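Local coordinates for disease resistance protein RRS1 (Arabidopsis thaliana, PDB 5W3X) that binds W-box DNA as a WRKY transcription factor and confers resistance to fungal and bacterial pathogens as a plant immune receptor, at residues D29-R41 with A52-N64. Residues are numbered along the deposited sequence; the frame is centred on the assembly and turned at random.
Sequences DILGSRFPRGYYR and ATKQVQRSETDSN
Gln-57 and Arg-37 meet where pairing ends between the two central strands of the WRKY domain's four-stranded antiparallel sheet. Arg-37 grips Gln-57 OE1 side-on, NE and NH1 each lying 2.7 Å from that oxygen, which sits in the guanidinium plane although the amide is turned 57° from it; NH1 meets a lone pair, while NE comes in above the amide plane. With CG anti to the backbone N (chi1 -177°) and the chain extended, Gln-57 also carries NE2 to within 3.0 Å of Phe-35 O, a weak bond. The same carbonyl accepts Ser-33 OG on a lone pair, and Ile-30 CD1 covers one face of the guanidinium.

Just before strand 37-41, the Phe-35 ring lies between Arg-58 CG, a CH-pi contact 3.8 Å over its centre, and Arg-34 CB toward the rim of the opposite face. Glu-60 OE1, though poorly ordered, takes Arg-34 N at 2.7 Å on its syn side, 30° out of the carboxylate plane. A water bridges Pro-36 O and Arg-58 N. An acidic side chain of another protein's chain accepts from Gly-32 N, and that chain's backbone bonds to Arg-34.

Along the strands, Gly-38 and Val-56 form a hydrogen-bonded pair, as do Tyr-40 and Lys-54. Lys-54 NZ, at most weakly attracted to the Tyr-40 ring, forms salt bridges with Asp-18 and Glu-16. Backbone bonding thus secures the sheet toward the zinc site, whereas at the far end Gln-57, Arg-37 and Glu-60 side chains and Phe-35/Arg-58 packing take over.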
# COMPACT_ATOMS: atom_id res chain seq x y z
N ASP B 29 -1.81 -0.49 -11.94
CA ASP B 29 -2.86 -1.11 -12.74
C ASP B 29 -4.22 -0.62 -12.26
O ASP B 29 -4.38 -0.21 -11.11
CB ASP B 29 -2.77 -2.64 -12.67
CG ASP B 29 -1.66 -3.19 -13.56
OD1 ASP B 29 -1.46 -2.65 -14.67
OD2 ASP B 29 -0.97 -4.15 -13.14
N ILE B 30 -5.19 -0.66 -13.17
CA ILE B 30 -6.51 -0.10 -12.93
C ILE B 30 -7.62 -1.13 -13.25
O ILE B 30 -7.54 -1.86 -14.24
CB ILE B 30 -6.73 1.16 -13.79
CG1 ILE B 30 -5.70 2.22 -13.42
CG2 ILE B 30 -8.14 1.72 -13.58
CD1 ILE B 30 -5.89 2.79 -12.01
N LEU B 31 -8.62 -1.20 -12.37
CA LEU B 31 -9.84 -1.98 -12.59
C LEU B 31 -10.33 -1.85 -14.02
O LEU B 31 -10.52 -0.75 -14.51
CB LEU B 31 -10.94 -1.50 -11.64
CG LEU B 31 -12.03 -2.45 -11.12
CD1 LEU B 31 -13.33 -1.67 -10.83
CD2 LEU B 31 -12.29 -3.64 -12.02
N GLY B 32 -10.51 -2.99 -14.68
CA GLY B 32 -11.16 -3.03 -15.98
C GLY B 32 -10.28 -2.62 -17.15
O GLY B 32 -10.74 -2.60 -18.29
N SER B 33 -9.01 -2.32 -16.89
CA SER B 33 -8.13 -1.85 -17.96
C SER B 33 -6.93 -2.76 -18.18
O SER B 33 -6.38 -3.32 -17.24
CB SER B 33 -7.65 -0.43 -17.68
OG SER B 33 -6.83 0.04 -18.74
N ARG B 34 -6.52 -2.88 -19.43
CA ARG B 34 -5.35 -3.68 -19.78
C ARG B 34 -4.10 -2.84 -19.56
O ARG B 34 -3.00 -3.38 -19.42
CB ARG B 34 -5.45 -4.17 -21.23
CG ARG B 34 -6.42 -5.35 -21.39
CD ARG B 34 -7.07 -5.45 -22.75
NE ARG B 34 -6.13 -5.36 -23.86
CZ ARG B 34 -6.23 -4.46 -24.84
NH1 ARG B 34 -7.23 -3.59 -24.84
NH2 ARG B 34 -5.34 -4.44 -25.82
N PHE B 35 -4.27 -1.53 -19.48
CA PHE B 35 -3.14 -0.62 -19.40
C PHE B 35 -3.10 0.15 -18.08
O PHE B 35 -4.13 0.63 -17.61
CB PHE B 35 -3.16 0.34 -20.58
CG PHE B 35 -3.20 -0.34 -21.91
CD1 PHE B 35 -2.05 -0.90 -22.43
CD2 PHE B 35 -4.37 -0.43 -22.63
CE1 PHE B 35 -2.06 -1.54 -23.66
CE2 PHE B 35 -4.40 -1.07 -23.86
CZ PHE B 35 -3.25 -1.63 -24.38
N PRO B 36 -1.89 0.30 -17.51
CA PRO B 36 -1.70 0.98 -16.23
C PRO B 36 -1.85 2.49 -16.35
O PRO B 36 -1.66 3.04 -17.44
CB PRO B 36 -0.27 0.61 -15.85
CG PRO B 36 0.41 0.44 -17.16
CD PRO B 36 -0.62 -0.18 -18.07
N ARG B 37 -2.19 3.14 -15.25
CA ARG B 37 -2.24 4.59 -15.21
C ARG B 37 -1.00 5.17 -14.54
O ARG B 37 -0.54 4.68 -13.50
CB ARG B 37 -3.50 5.06 -14.48
CG ARG B 37 -3.62 6.56 -14.35
CD ARG B 37 -4.99 6.92 -13.79
NE ARG B 37 -6.04 6.23 -14.53
CZ ARG B 37 -7.28 6.07 -14.10
NH1 ARG B 37 -8.16 5.42 -14.85
NH2 ARG B 37 -7.64 6.53 -12.91
N GLY B 38 -0.44 6.21 -15.16
CA GLY B 38 0.70 6.92 -14.61
C GLY B 38 0.28 8.27 -14.03
O GLY B 38 -0.53 8.99 -14.63
N TYR B 39 0.82 8.60 -12.87
CA TYR B 39 0.49 9.84 -12.17
C TYR B 39 1.74 10.70 -12.03
O TYR B 39 2.76 10.21 -11.54
CB TYR B 39 -0.08 9.57 -10.79
CG TYR B 39 -1.32 8.69 -10.76
CD1 TYR B 39 -1.23 7.33 -10.97
CD2 TYR B 39 -2.57 9.23 -10.46
CE1 TYR B 39 -2.37 6.51 -10.91
CE2 TYR B 39 -3.71 8.42 -10.41
CZ TYR B 39 -3.60 7.07 -10.63
OH TYR B 39 -4.74 6.29 -10.57
N TYR B 40 1.62 11.96 -12.44
CA TYR B 40 2.70 12.93 -12.44
C TYR B 40 2.25 14.19 -11.70
O TYR B 40 1.06 14.50 -11.66
CB TYR B 40 3.13 13.31 -13.86
CG TYR B 40 3.57 12.15 -14.71
CD1 TYR B 40 2.64 11.35 -15.36
CD2 TYR B 40 4.93 11.85 -14.87
CE1 TYR B 40 3.03 10.28 -16.13
CE2 TYR B 40 5.33 10.78 -15.65
CZ TYR B 40 4.37 10.00 -16.28
OH TYR B 40 4.74 8.93 -17.05
N ARG B 41 3.23 14.92 -11.15
CA ARG B 41 3.01 16.22 -10.52
C ARG B 41 4.12 17.12 -11.04
O ARG B 41 5.06 16.61 -11.64
CB ARG B 41 3.01 16.09 -9.00
CG ARG B 41 4.22 15.36 -8.39
CD ARG B 41 5.35 16.33 -8.01
NE ARG B 41 6.42 15.67 -7.27
CZ ARG B 41 7.68 16.10 -7.21
NH1 ARG B 41 8.04 17.19 -7.87
NH2 ARG B 41 8.58 15.43 -6.51
N ALA B 52 -0.06 21.75 -10.22
CA ALA B 52 -0.38 21.08 -11.47
C ALA B 52 -0.01 19.59 -11.44
O ALA B 52 1.11 19.22 -11.11
CB ALA B 52 0.32 21.77 -12.62
N THR B 53 -0.99 18.75 -11.76
CA THR B 53 -0.77 17.31 -11.88
C THR B 53 -1.26 16.80 -13.23
O THR B 53 -2.05 17.46 -13.90
CB THR B 53 -1.50 16.53 -10.77
OG1 THR B 53 -2.90 16.73 -10.93
CG2 THR B 53 -1.08 17.04 -9.40
N LYS B 54 -0.80 15.63 -13.64
CA LYS B 54 -1.37 15.00 -14.82
C LYS B 54 -1.40 13.48 -14.71
O LYS B 54 -0.57 12.88 -14.03
CB LYS B 54 -0.64 15.45 -16.09
CG LYS B 54 0.72 14.83 -16.35
CD LYS B 54 1.17 15.19 -17.77
CE LYS B 54 2.57 14.68 -18.08
NZ LYS B 54 2.96 15.02 -19.48
N GLN B 55 -2.40 12.90 -15.36
CA GLN B 55 -2.62 11.46 -15.39
C GLN B 55 -2.60 10.98 -16.82
O GLN B 55 -3.20 11.60 -17.70
CB GLN B 55 -3.97 11.11 -14.77
CG GLN B 55 -4.64 12.28 -14.09
CD GLN B 55 -4.10 12.48 -12.71
OE1 GLN B 55 -3.87 11.51 -11.99
NE2 GLN B 55 -3.86 13.72 -12.33
N VAL B 56 -1.91 9.87 -17.05
CA VAL B 56 -1.69 9.35 -18.39
C VAL B 56 -2.07 7.88 -18.44
O VAL B 56 -1.58 7.08 -17.65
CB VAL B 56 -0.23 9.50 -18.82
CG1 VAL B 56 -0.03 8.87 -20.19
CG2 VAL B 56 0.20 10.97 -18.81
N GLN B 57 -2.96 7.53 -19.37
CA GLN B 57 -3.37 6.13 -19.51
C GLN B 57 -3.71 5.78 -20.95
O GLN B 57 -4.58 6.41 -21.55
CB GLN B 57 -4.56 5.84 -18.60
CG GLN B 57 -5.01 4.39 -18.64
CD GLN B 57 -5.98 4.04 -17.54
OE1 GLN B 57 -6.48 4.92 -16.84
NE2 GLN B 57 -6.25 2.75 -17.38
N ARG B 58 -3.02 4.77 -21.48
CA ARG B 58 -3.30 4.24 -22.81
C ARG B 58 -4.73 3.70 -22.86
O ARG B 58 -5.16 3.00 -21.95
CB ARG B 58 -2.27 3.16 -23.18
CG ARG B 58 -2.50 2.46 -24.51
CD ARG B 58 -1.26 2.54 -25.41
NE ARG B 58 -0.00 2.45 -24.68
CZ ARG B 58 1.17 2.86 -25.16
NH1 ARG B 58 1.23 3.42 -26.37
NH2 ARG B 58 2.28 2.75 -24.44
N SER B 59 -5.47 4.06 -23.90
CA SER B 59 -6.90 3.76 -23.95
C SER B 59 -7.19 2.27 -24.07
O SER B 59 -6.59 1.57 -24.88
CB SER B 59 -7.57 4.49 -25.10
OG SER B 59 -8.93 4.10 -25.21
N GLU B 60 -8.13 1.81 -23.25
CA GLU B 60 -8.55 0.41 -23.27
C GLU B 60 -9.16 0.05 -24.62
O GLU B 60 -8.70 -0.88 -25.29
CB GLU B 60 -9.55 0.14 -22.14
CG GLU B 60 -10.20 -1.23 -22.19
CD GLU B 60 -9.27 -2.35 -21.74
OE1 GLU B 60 -8.09 -2.06 -21.46
OE2 GLU B 60 -9.73 -3.51 -21.66
N THR B 61 -10.19 0.79 -25.01
CA THR B 61 -10.94 0.51 -26.24
C THR B 61 -10.09 0.63 -27.51
O THR B 61 -10.06 -0.28 -28.33
CB THR B 61 -12.16 1.44 -26.36
OG1 THR B 61 -11.74 2.80 -26.29
CG2 THR B 61 -13.15 1.17 -25.22
N ASP B 62 -9.41 1.76 -27.66
CA ASP B 62 -8.52 1.96 -28.80
C ASP B 62 -7.07 2.05 -28.33
O ASP B 62 -6.63 3.07 -27.81
CB ASP B 62 -8.90 3.23 -29.57
N SER B 63 -6.32 0.97 -28.53
CA SER B 63 -4.94 0.86 -28.04
C SER B 63 -3.99 1.91 -28.62
O SER B 63 -2.88 2.09 -28.12
CB SER B 63 -4.40 -0.54 -28.32
OG SER B 63 -2.99 -0.58 -28.13
N ASN B 64 -4.42 2.58 -29.68
CA ASN B 64 -3.60 3.58 -30.34
C ASN B 64 -3.72 4.95 -29.67
O ASN B 64 -2.82 5.80 -29.78
CB ASN B 64 -3.97 3.68 -31.82
O HOH W 1 -0.81 3.04 -20.00